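PDB 4MMJ: addiction module toxin, RelE/StbE family from Escherichia coli BL21, which cleaves mRNA in a sequence-specific, reading-frame-dependent way at lysine codons as the toxin of the DinJ-YafQ toxin-antitoxin pair, inhibiting translation elongation. Local coordinates for residues S12-K17 with F84-T89. The protein carries 1 engineered substitution. Sequence-based numbering, arbitrary orientation.
Sequences SGQFSK and FERTGT
The F15 ring sets one face over the CB of F84: that carbon stands 3.6 Å from the ring centroid and only 1° off the normal, a textbook CH-pi contact. The two rings themselves meet obliquely, planes 31° apart. A chi1 of 177° turns the F15 ring away from its own backbone N and lays it on the strand, where CE1 also reaches T87 CG2 at 3.8 Å; M36 of helix 29-40 and L73 of the adjacent strand close in around this buried end. Next to it, S12 ties the two backbones together. Its N donates to F84 O at 3.0 Å, continuing the parallel pairing of strand 8-11 with 81-88 into the turn. Its OG gives its proton to E85 O (2.7 Å) while accepting from F15 N (2.8 Å), so one hydroxyl caps helix 13-24, with S12 as N-cap, and also pins it to the strand. This is where the RelE-family fold passes from its edge strand into the helix packed on the sheet, beside a classic beta bulge, where E85 and R86 share I74 of strand 71-77 as their partner. Toward solvent the packing thins. Q14 CG lies over one face of the R86 guanidinium, 3.5 Å from NE, and D18 holds both side chains, its OD1 taking a hydrogen bond from Q14 NE2 and its OD2 forming a salt bridge with R86 NE.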
ATOM      1  N   SER A  12       7.975   5.079  -3.735  1.00 22.10           N
ATOM      2  CA  SER A  12       8.341   6.411  -3.268  1.00 17.61           C
ATOM      3  C   SER A  12       9.481   6.284  -2.265  1.00 17.95           C
ATOM      4  O   SER A  12       9.713   5.208  -1.700  1.00 18.98           O
ATOM      5  CB  SER A  12       7.157   7.113  -2.604  1.00 18.17           C
ATOM      6  OG  SER A  12       6.963   6.607  -1.288  1.00 18.32           O
ATOM      7  N   GLY A  13      10.195   7.379  -2.038  1.00 18.34           N
ATOM      8  CA  GLY A  13      11.296   7.350  -1.092  1.00 21.32           C
ATOM      9  C   GLY A  13      10.758   7.100   0.302  1.00 20.43           C
ATOM     10  O   GLY A  13      11.348   6.357   1.091  1.00 19.29           O
ATOM     11  N   GLN A  14       9.624   7.708   0.608  1.00 20.68           N
ATOM     12  CA  GLN A  14       9.046   7.509   1.931  1.00 20.81           C
ATOM     13  C   GLN A  14       8.605   6.062   2.111  1.00 22.91           C
ATOM     14  O   GLN A  14       8.714   5.508   3.207  1.00 18.50           O
ATOM     15  CB  GLN A  14       7.880   8.458   2.198  1.00 22.22           C
ATOM     16  CG  GLN A  14       7.318   8.292   3.622  1.00 23.12           C
ATOM     17  CD  GLN A  14       8.340   8.655   4.688  1.00 26.33           C
ATOM     18  OE1 GLN A  14       8.939   9.728   4.639  1.00 30.21           O
ATOM     19  NE2 GLN A  14       8.546   7.762   5.651  1.00 24.59           N
ATOM     20  N   PHE A  15       8.126   5.442   1.036  1.00 16.88           N
ATOM     21  CA  PHE A  15       7.695   4.046   1.128  1.00 18.25           C
ATOM     22  C   PHE A  15       8.845   3.126   1.539  1.00 20.90           C
ATOM     23  O   PHE A  15       8.677   2.233   2.393  1.00 17.43           O
ATOM     24  CB  PHE A  15       7.048   3.573  -0.175  1.00 21.02           C
ATOM     25  CG  PHE A  15       6.663   2.125  -0.151  1.00 16.34           C
ATOM     26  CD1 PHE A  15       5.481   1.719   0.450  1.00 15.79           C
ATOM     27  CD2 PHE A  15       7.510   1.161  -0.692  1.00 14.86           C
ATOM     28  CE1 PHE A  15       5.132   0.357   0.499  1.00 17.09           C
ATOM     29  CE2 PHE A  15       7.169  -0.199  -0.657  1.00 17.97           C
ATOM     30  CZ  PHE A  15       5.982  -0.599  -0.058  1.00 17.19           C
ATOM     31  N   SER A  16      10.015   3.342   0.948  1.00 17.88           N
ATOM     32  CA  SER A  16      11.176   2.533   1.287  1.00 18.80           C
ATOM     33  C   SER A  16      11.531   2.693   2.765  1.00 19.50           C
ATOM     34  O   SER A  16      11.860   1.710   3.432  1.00 21.13           O
ATOM     35  CB  SER A  16      12.365   2.881   0.393  1.00 26.58           C
ATOM     36  OG  SER A  16      12.059   2.579  -0.954  1.00 26.66           O
ATOM     37  N   LYS A  17      11.451   3.918   3.273  1.00 18.06           N
ATOM     38  CA  LYS A  17      11.684   4.164   4.702  1.00 20.10           C
ATOM     39  C   LYS A  17      10.640   3.461   5.567  1.00 21.31           C
ATOM     40  O   LYS A  17      10.973   2.851   6.606  1.00 18.44           O
ATOM     41  CB  LYS A  17      11.675   5.665   5.002  1.00 26.27           C
ATOM     42  CG  LYS A  17      12.909   6.403   4.503  1.00 31.61           C
ATOM     43  CD  LYS A  17      12.930   7.829   5.037  1.00 39.48           C
ATOM     44  CE  LYS A  17      14.193   8.559   4.601  1.00 59.69           C
ATOM     45  NZ  LYS A  17      14.480   9.738   5.468  1.00 67.48           N
ATOM     46  N   PHE A  84       3.854   2.556  -5.036  1.00 13.16           N
ATOM     47  CA  PHE A  84       3.712   2.290  -3.609  1.00 15.02           C
ATOM     48  C   PHE A  84       4.114   3.551  -2.852  1.00 15.22           C
ATOM     49  O   PHE A  84       5.266   3.998  -2.953  1.00 17.52           O
ATOM     50  CB  PHE A  84       4.570   1.079  -3.236  1.00 16.43           C
ATOM     51  CG  PHE A  84       4.176  -0.173  -3.977  1.00 16.79           C
ATOM     52  CD1 PHE A  84       3.031  -0.863  -3.614  1.00 13.19           C
ATOM     53  CD2 PHE A  84       4.928  -0.644  -5.044  1.00 15.03           C
ATOM     54  CE1 PHE A  84       2.640  -2.011  -4.295  1.00 14.32           C
ATOM     55  CE2 PHE A  84       4.546  -1.790  -5.723  1.00 15.44           C
ATOM     56  CZ  PHE A  84       3.399  -2.476  -5.345  1.00 16.46           C
ATOM     57  N   GLU A  85       3.164   4.138  -2.114  1.00 16.50           N
ATOM     58  CA  GLU A  85       3.359   5.482  -1.565  1.00 12.29           C
ATOM     59  C   GLU A  85       3.783   5.488  -0.093  1.00 13.98           C
ATOM     60  O   GLU A  85       4.767   6.138   0.267  1.00 17.15           O
ATOM     61  CB  GLU A  85       2.103   6.349  -1.775  1.00 15.78           C
ATOM     62  CG  GLU A  85       2.284   7.810  -1.398  1.00 20.25           C
ATOM     63  CD  GLU A  85       3.228   8.564  -2.327  1.00 27.90           C
ATOM     64  OE1 GLU A  85       3.556   8.045  -3.424  1.00 20.48           O
ATOM     65  OE2 GLU A  85       3.642   9.686  -1.960  1.00 33.78           O
ATOM     66  N   ARG A  86       3.035   4.777   0.748  1.00 16.03           N
ATOM     67  CA  ARG A  86       3.339   4.702   2.169  1.00 14.11           C
ATOM     68  C   ARG A  86       2.848   3.365   2.742  1.00 14.59           C
ATOM     69  O   ARG A  86       1.966   2.718   2.161  1.00 15.66           O
ATOM     70  CB  ARG A  86       2.696   5.870   2.941  1.00 16.42           C
ATOM     71  CG  ARG A  86       3.365   7.237   2.744  1.00 19.15           C
ATOM     72  CD  ARG A  86       3.387   8.049   4.022  1.00 31.13           C
ATOM     73  NE  ARG A  86       4.245   7.437   5.035  1.00 21.99           N
ATOM     74  CZ  ARG A  86       4.398   7.909   6.270  1.00 31.18           C
ATOM     75  NH1 ARG A  86       3.754   9.007   6.654  1.00 23.92           N
ATOM     76  NH2 ARG A  86       5.195   7.286   7.121  1.00 27.80           N
ATOM     77  N   THR A  87       3.409   2.963   3.877  1.00 13.96           N
ATOM     78  CA  THR A  87       2.856   1.823   4.607  1.00 13.07           C
ATOM     79  C   THR A  87       3.139   1.936   6.101  1.00 16.91           C
ATOM     80  O   THR A  87       4.201   2.407   6.497  1.00 18.33           O
ATOM     81  CB  THR A  87       3.334   0.461   4.025  1.00 16.37           C
ATOM     82  OG1 THR A  87       2.598  -0.611   4.642  1.00 16.30           O
ATOM     83  CG2 THR A  87       4.836   0.262   4.250  1.00 14.85           C
ATOM     84  N   GLY A  88       2.178   1.546   6.937  1.00 16.31           N
ATOM     85  CA  GLY A  88       2.367   1.636   8.374  1.00 11.59           C
ATOM     86  C   GLY A  88       1.034   1.722   9.085  1.00 16.00           C
ATOM     87  O   GLY A  88      -0.002   1.377   8.504  1.00 17.03           O
ATOM     88  N   THR A  89       1.040   2.178  10.337  1.00 14.93           N
ATOM     89  CA  THR A  89      -0.218   2.303  11.069  1.00 13.33           C
ATOM     90  C   THR A  89      -1.067   3.469  10.570  1.00 16.07           C
ATOM     91  O   THR A  89      -0.553   4.441  10.009  1.00 18.49           O
ATOM     92  CB  THR A  89       0.014   2.507  12.585  1.00 16.11           C
ATOM     93  OG1 THR A  89       0.644   3.776  12.799  1.00 19.77           O
ATOM     94  CG2 THR A  89       0.874   1.386  13.172  1.00 23.35           C
TER